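Local coordinates for flagellar motor switch protein FliG (Thermotoga maritima, PDB 3AJC) that probably works within the switch complex at the base of the flagellar basal body, which contacts chemotaxis proteins and the motor parts that set the direction of rotation, at residues A41-L44 against G45-E49; K160-S163 against D164-E168; Q202-I205 against N206-R210. One frame throughout, in Å; residues are numbered along the deposited sequence.

The three contacts are local ones in an all-helical chain comprising the middle and C-terminal domains of FliG. Interaction 1 belongs to the FliG middle domain, interactions 2 and 3 to the C-terminal domain. Interactions 1 and 3 lie on opposite sides of the chain's centre, 29 Å apart between centres, whereas interactions 2 and 3 are neighbours, with centres 17 Å and nearest atoms about 8 Å apart. Together they sample the end of one helix, the start of a second and the regular middle of a third. Interaction 1 is close to the EHPQR motif that is important for binding FliM: the side chain of L44 lies about 9 Å from that of R58. Interactions 2 and 3 are remote from that motif.

Interaction 1: A41-L44 against G45-E49; sequences AQIL and GALPE
A41 and G45 open this turn with a regular helical bond, G45 N to A41 O at 2.9 Å, one residue reaching the fourth before it. At Q42 the pattern starts to fail: A46 N still leans on Q42 O, but at 3.4 Å and with an N-H...O angle of 124° the bond is weak. The better acceptor for the same N-H is I43 O, 2.9 Å from A46 N, so A46 is shared between an i+4 and an i+3 partner, and its methyl carbon packs against both carbonyl oxygens. The side chain of I43 also meets L47, its CG2 lying 4.4 Å from L47 CG. L44 completes the change from i+4 to i+3 bonding. Its carbonyl O accepts from L47 N at 3.1 Å, an i+3 bond like that of I43, in which the donor stands well above the carbonyl plane, and it also receives the side-chain amide of Q52 from helix 49-60, two donors on one oxygen. The leucyl branch of L44 swings away from its own N (chi1 -178°) and meets L47 methyl to methyl, CD1 to CD1 at 4.1 Å, the two side chains crossing at about a right angle. Tightening from i+4 to i+3 bonds is a common way for an alpha-helix to finish, and beyond it L47 takes an extended backbone that leads through P48 into the next helix. Helix 37-46 is packed on several sides: I43 lies against L16 and L20 of helix 14-21 and L32 of helix 25-33, L47 against I28 of that same helix, and A41 and L44 against I98 of helix 92-100.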
loop_
_atom_site.group_PDB
_atom_site.type_symbol
_atom_site.label_atom_id
_atom_site.label_comp_id
_atom_site.label_asym_id
_atom_site.label_seq_id
_atom_site.Cartn_x
_atom_site.Cartn_y
_atom_site.Cartn_z
ATOM N N ALA A 41 1.167 12.024 -2.625
ATOM C CA ALA A 41 1.333 12.314 -1.204
ATOM C C ALA A 41 1.925 13.714 -1.041
ATOM O O ALA A 41 1.503 14.471 -0.173
ATOM C CB ALA A 41 2.232 11.254 -0.533
ATOM N N GLN A 42 2.883 14.059 -1.899
ATOM C CA GLN A 42 3.528 15.370 -1.856
ATOM C C GLN A 42 2.499 16.490 -2.072
ATOM O O GLN A 42 2.501 17.496 -1.352
ATOM C CB GLN A 42 4.640 15.431 -2.915
ATOM C CG GLN A 42 5.401 16.747 -2.999
ATOM C CD GLN A 42 6.517 16.713 -4.040
ATOM O OE1 GLN A 42 6.313 16.301 -5.179
ATOM N NE2 GLN A 42 7.697 17.160 -3.651
ATOM N N ILE A 43 1.620 16.317 -3.058
ATOM C CA ILE A 43 0.584 17.312 -3.333
ATOM C C ILE A 43 -0.432 17.366 -2.195
ATOM O O ILE A 43 -0.792 18.442 -1.719
ATOM C CB ILE A 43 -0.185 16.987 -4.626
ATOM C CG1 ILE A 43 0.748 17.084 -5.833
ATOM C CG2 ILE A 43 -1.368 17.915 -4.768
ATOM C CD1 ILE A 43 0.117 16.601 -7.124
ATOM N N LEU A 44 -0.899 16.196 -1.769
ATOM C CA LEU A 44 -1.874 16.101 -0.700
ATOM C C LEU A 44 -1.408 16.821 0.551
ATOM O O LEU A 44 -2.152 17.601 1.150
ATOM C CB LEU A 44 -2.149 14.635 -0.367
ATOM C CG LEU A 44 -3.192 14.377 0.726
ATOM C CD1 LEU A 44 -4.467 15.116 0.369
ATOM C CD2 LEU A 44 -3.465 12.867 0.868
ATOM N N GLY A 45 -0.170 16.561 0.951
ATOM C CA GLY A 45 0.344 17.193 2.151
ATOM C C GLY A 45 0.515 18.694 2.020
ATOM O O GLY A 45 0.627 19.389 3.026
ATOM N N ALA A 46 0.537 19.195 0.788
ATOM C CA ALA A 46 0.704 20.621 0.558
ATOM C C ALA A 46 -0.636 21.312 0.373
ATOM O O ALA A 46 -0.688 22.535 0.223
ATOM C CB ALA A 46 1.587 20.861 -0.655
ATOM N N LEU A 47 -1.718 20.536 0.375
ATOM C CA LEU A 47 -3.052 21.105 0.228
ATOM C C LEU A 47 -3.541 21.689 1.551
ATOM O O LEU A 47 -3.051 21.333 2.625
ATOM C CB LEU A 47 -4.053 20.044 -0.233
ATOM C CG LEU A 47 -3.983 19.583 -1.689
ATOM C CD1 LEU A 47 -5.040 18.509 -1.926
ATOM C CD2 LEU A 47 -4.203 20.763 -2.617
ATOM N N PRO A 48 -4.518 22.602 1.489
ATOM C CA PRO A 48 -5.042 23.199 2.722
ATOM C C PRO A 48 -5.521 22.092 3.660
ATOM O O PRO A 48 -6.252 21.186 3.253
ATOM C CB PRO A 48 -6.198 24.068 2.223
ATOM C CG PRO A 48 -5.739 24.489 0.854
ATOM C CD PRO A 48 -5.160 23.189 0.299
ATOM N N GLU A 49 -5.095 22.166 4.910
ATOM C CA GLU A 49 -5.467 21.192 5.925
ATOM C C GLU A 49 -6.925 20.716 5.825
ATOM O O GLU A 49 -7.199 19.515 5.915
ATOM C CB GLU A 49 -5.176 21.802 7.304
ATOM C CG GLU A 49 -6.335 21.822 8.288
ATOM C CD GLU A 49 -6.412 20.554 9.108
ATOM O OE1 GLU A 49 -6.684 19.481 8.525
ATOM O OE2 GLU A 49 -6.188 20.632 10.338
#

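Interaction 2: K160-S163 against D164-E168; sequences KGAS and DELKE
K167 NZ is gripped by two oxygens: it donates to A162 O at 2.6 Å and forms a salt bridge with D164 OD2 at 2.9 Å. The lysine chain runs extended from CB and then bends at its last torsion (chi4 66°), which turns the ammonium group back over the start of its own helix, between a loop carbonyl and a carboxylate of the first turn. The two bonds link the incoming loop to that turn. S163 is the N-cap, and its OG accepts the capping bond from L166 N at 3.3 Å. The first i+4 bond of the helix runs from K167 N to S163 O at 2.8 Å, and L166 N makes a weak additional bond to that oxygen. The hydroxyl sits between its own N and carbonyl carbon (chi1 59°), where it faces the N-H of L166, and it is also hydrogen-bonded to E133 OE1, which probably holds its rotation. On the apolar side of the turn, A162 CB rests on L166 CD2 at 3.8 Å. The cap joins the loop that follows helix 152-159 to helix 164-171: A162 and L166 both lie on F132 of another loop, while G161 O takes a hydrogen bond from Q201 NE2 of helix 194-213.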
loop_
_atom_site.group_PDB
_atom_site.type_symbol
_atom_site.label_atom_id
_atom_site.label_comp_id
_atom_site.label_asym_id
_atom_site.label_seq_id
_atom_site.Cartn_x
_atom_site.Cartn_y
_atom_site.Cartn_z
ATOM N N LYS A 160 16.035 -10.544 -1.013
ATOM C CA LYS A 160 17.040 -9.757 -1.706
ATOM C C LYS A 160 16.693 -8.273 -1.605
ATOM O O LYS A 160 17.491 -7.415 -1.972
ATOM C CB LYS A 160 17.133 -10.166 -3.175
ATOM C CG LYS A 160 17.815 -11.500 -3.400
ATOM C CD LYS A 160 18.077 -11.730 -4.877
ATOM C CE LYS A 160 19.017 -12.913 -5.090
ATOM N NZ LYS A 160 20.345 -12.696 -4.438
ATOM N N GLY A 161 15.498 -7.974 -1.108
ATOM C CA GLY A 161 15.085 -6.592 -0.966
ATOM C C GLY A 161 14.717 -6.235 0.466
ATOM O O GLY A 161 13.918 -5.324 0.701
ATOM N N ALA A 162 15.294 -6.948 1.429
ATOM C CA ALA A 162 15.011 -6.691 2.839
ATOM C C ALA A 162 16.238 -6.211 3.616
ATOM O O ALA A 162 17.371 -6.446 3.212
ATOM C CB ALA A 162 14.459 -7.956 3.492
ATOM N N SER A 163 15.999 -5.538 4.736
ATOM C CA SER A 163 17.090 -5.060 5.577
ATOM C C SER A 163 17.692 -6.263 6.289
ATOM O O SER A 163 16.994 -7.231 6.585
ATOM C CB SER A 163 16.574 -4.055 6.610
ATOM O OG SER A 163 15.585 -4.632 7.449
ATOM N N ASP A 164 18.992 -6.199 6.556
ATOM C CA ASP A 164 19.691 -7.283 7.236
ATOM C C ASP A 164 18.971 -7.693 8.511
ATOM O O ASP A 164 18.930 -8.867 8.867
ATOM C CB ASP A 164 21.121 -6.856 7.573
ATOM C CG ASP A 164 21.989 -6.697 6.333
ATOM O OD1 ASP A 164 23.164 -6.301 6.485
ATOM O OD2 ASP A 164 21.502 -6.969 5.211
ATOM N N GLU A 165 18.402 -6.717 9.197
ATOM C CA GLU A 165 17.685 -6.987 10.428
ATOM C C GLU A 165 16.431 -7.811 10.144
ATOM O O GLU A 165 16.104 -8.742 10.880
ATOM C CB GLU A 165 17.318 -5.666 11.086
ATOM C CG GLU A 165 16.293 -5.755 12.170
ATOM C CD GLU A 165 15.823 -4.377 12.567
ATOM O OE1 GLU A 165 15.944 -3.468 11.715
ATOM O OE2 GLU A 165 15.333 -4.195 13.707
ATOM N N LEU A 166 15.721 -7.467 9.077
ATOM C CA LEU A 166 14.523 -8.210 8.734
ATOM C C LEU A 166 14.941 -9.583 8.258
ATOM O O LEU A 166 14.236 -10.563 8.501
ATOM C CB LEU A 166 13.727 -7.502 7.641
ATOM C CG LEU A 166 12.508 -8.276 7.132
ATOM C CD1 LEU A 166 11.624 -8.678 8.309
ATOM C CD2 LEU A 166 11.740 -7.415 6.129
ATOM N N LYS A 167 16.077 -9.649 7.568
ATOM C CA LYS A 167 16.596 -10.925 7.089
ATOM C C LYS A 167 16.752 -11.841 8.300
ATOM O O LYS A 167 16.260 -12.970 8.314
ATOM C CB LYS A 167 17.970 -10.755 6.433
ATOM C CG LYS A 167 18.003 -9.959 5.136
ATOM C CD LYS A 167 19.345 -10.187 4.427
ATOM C CE LYS A 167 19.461 -9.417 3.121
ATOM N NZ LYS A 167 19.481 -7.953 3.371
ATOM N N GLU A 168 17.440 -11.334 9.320
ATOM C CA GLU A 168 17.676 -12.083 10.541
ATOM C C GLU A 168 16.409 -12.539 11.256
ATOM O O GLU A 168 16.259 -13.724 11.554
ATOM C CB GLU A 168 18.545 -11.266 11.501
ATOM C CG GLU A 168 20.030 -11.548 11.352
ATOM C CD GLU A 168 20.398 -12.963 11.796
ATOM O OE1 GLU A 168 21.029 -13.114 12.866
ATOM O OE2 GLU A 168 20.050 -13.927 11.081
#

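Interaction 3: Q202-I205 against N206-R210; sequences QKII and NIIRR
The carboxamide of N206 presents one face to the carbonyl oxygen of Q202, which stands almost straight above N206 CG at 3.1 Å. Because that oxygen lies over the flat group, the short approach of N206 ND2 is not a hydrogen bond; the bond to Q202 O comes from N206 N instead, at 2.9 Å. On the same face, obliquely above the ND2 end, lies Q202 CG, 3.8 Å from N206 ND2. The glutamine chain then kinks at chi2 (81°), leaving the two amide planes 51° apart. A regular stretch of alpha-helix, part of the long helix 194-213 in the C-terminal domain, carries these groups, and its i+4 bonds continue through I207 N to K203 O (3.2 Å), I208 N to I204 O (3.0 Å) and R209 N to I205 O (2.8 Å). On the buried side I204 CG2 reaches I208 CD1 at 4.2 Å, the two isoleucines passing at a slant. I208 is placed by CG1 lying anti to its carbonyl carbon (chi1 -69°), which lays that branch back along the preceding turn, with CG1 3.4 Å from I204 O. I204 meets L155 and A158 of helix 152-159, while I208 packs on F130 and I217. I207 rests on E149 and V150, and R210 NH2 forms a long, weak ion pair with E149 OE2.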
loop_
_atom_site.group_PDB
_atom_site.type_symbol
_atom_site.label_atom_id
_atom_site.label_comp_id
_atom_site.label_asym_id
_atom_site.label_seq_id
_atom_site.Cartn_x
_atom_site.Cartn_y
_atom_site.Cartn_z
ATOM N N GLN A 202 5.178 -8.571 -2.363
ATOM C CA GLN A 202 3.742 -8.312 -2.417
ATOM C C GLN A 202 2.960 -9.588 -2.071
ATOM O O GLN A 202 1.943 -9.545 -1.374
ATOM C CB GLN A 202 3.350 -7.855 -3.820
ATOM C CG GLN A 202 1.879 -7.596 -3.953
ATOM C CD GLN A 202 1.491 -6.236 -3.408
ATOM O OE1 GLN A 202 1.978 -5.802 -2.355
ATOM N NE2 GLN A 202 0.605 -5.548 -4.126
ATOM N N LYS A 203 3.444 -10.719 -2.583
ATOM C CA LYS A 203 2.825 -12.022 -2.350
ATOM C C LYS A 203 2.819 -12.376 -0.866
ATOM O O LYS A 203 1.841 -12.907 -0.343
ATOM C CB LYS A 203 3.604 -13.091 -3.113
ATOM C CG LYS A 203 2.811 -13.838 -4.158
ATOM C CD LYS A 203 3.738 -14.332 -5.258
ATOM C CE LYS A 203 3.020 -15.247 -6.231
ATOM N NZ LYS A 203 3.895 -15.584 -7.396
ATOM N N ILE A 204 3.931 -12.100 -0.193
ATOM C CA ILE A 204 4.035 -12.394 1.227
ATOM C C ILE A 204 3.108 -11.465 2.005
ATOM O O ILE A 204 2.457 -11.880 2.965
ATOM C CB ILE A 204 5.477 -12.214 1.722
ATOM C CG1 ILE A 204 6.394 -13.224 1.007
ATOM C CG2 ILE A 204 5.524 -12.360 3.244
ATOM C CD1 ILE A 204 7.856 -13.254 1.523
ATOM N N ILE A 205 3.049 -10.207 1.577
ATOM C CA ILE A 205 2.195 -9.220 2.216
ATOM C C ILE A 205 0.739 -9.646 2.109
ATOM O O ILE A 205 -0.023 -9.507 3.063
ATOM C CB ILE A 205 2.366 -7.832 1.563
ATOM C CG1 ILE A 205 3.733 -7.254 1.943
ATOM C CG2 ILE A 205 1.233 -6.894 2.007
ATOM C CD1 ILE A 205 4.077 -5.967 1.240
ATOM N N ASN A 206 0.350 -10.157 0.944
ATOM C CA ASN A 206 -1.022 -10.612 0.758
ATOM C C ASN A 206 -1.320 -11.758 1.724
ATOM O O ASN A 206 -2.413 -11.836 2.284
ATOM C CB ASN A 206 -1.255 -11.049 -0.694
ATOM C CG ASN A 206 -1.170 -9.887 -1.666
ATOM O OD1 ASN A 206 -1.479 -8.754 -1.318
ATOM N ND2 ASN A 206 -0.757 -10.168 -2.897
ATOM N N ILE A 207 -0.339 -12.634 1.928
ATOM C CA ILE A 207 -0.495 -13.750 2.859
ATOM C C ILE A 207 -0.787 -13.185 4.254
ATOM O O ILE A 207 -1.663 -13.668 4.962
ATOM C CB ILE A 207 0.794 -14.623 2.926
ATOM C CG1 ILE A 207 0.968 -15.403 1.621
ATOM C CG2 ILE A 207 0.739 -15.564 4.124
ATOM C CD1 ILE A 207 2.226 -16.241 1.591
ATOM N N ILE A 208 -0.042 -12.155 4.636
ATOM C CA ILE A 208 -0.214 -11.513 5.934
ATOM C C ILE A 208 -1.594 -10.853 6.046
ATOM O O ILE A 208 -2.293 -11.004 7.051
ATOM C CB ILE A 208 0.902 -10.465 6.154
ATOM C CG1 ILE A 208 2.245 -11.192 6.324
ATOM C CG2 ILE A 208 0.587 -9.575 7.364
ATOM C CD1 ILE A 208 3.472 -10.286 6.265
ATOM N N ARG A 209 -1.989 -10.130 5.005
ATOM C CA ARG A 209 -3.285 -9.466 5.012
ATOM C C ARG A 209 -4.420 -10.485 5.175
ATOM O O ARG A 209 -5.422 -10.207 5.838
ATOM C CB ARG A 209 -3.466 -8.666 3.722
ATOM C CG ARG A 209 -4.501 -7.563 3.822
ATOM C CD ARG A 209 -4.387 -6.621 2.644
ATOM N NE ARG A 209 -4.800 -7.246 1.392
ATOM C CZ ARG A 209 -4.162 -7.091 0.234
ATOM N NH1 ARG A 209 -3.070 -6.335 0.167
ATOM N NH2 ARG A 209 -4.621 -7.686 -0.859
ATOM N N ARG A 210 -4.251 -11.665 4.580
ATOM C CA ARG A 210 -5.257 -12.721 4.670
ATOM C C ARG A 210 -5.251 -13.418 6.029
ATOM O O ARG A 210 -6.305 -13.787 6.548
ATOM C CB ARG A 210 -5.040 -13.765 3.573
ATOM C CG ARG A 210 -5.931 -14.990 3.711
ATOM C CD ARG A 210 -5.751 -15.950 2.541
ATOM N NE ARG A 210 -4.376 -16.430 2.424
ATOM C CZ ARG A 210 -3.787 -17.247 3.292
ATOM N NH1 ARG A 210 -4.450 -17.688 4.355
ATOM N NH2 ARG A 210 -2.529 -17.624 3.094
#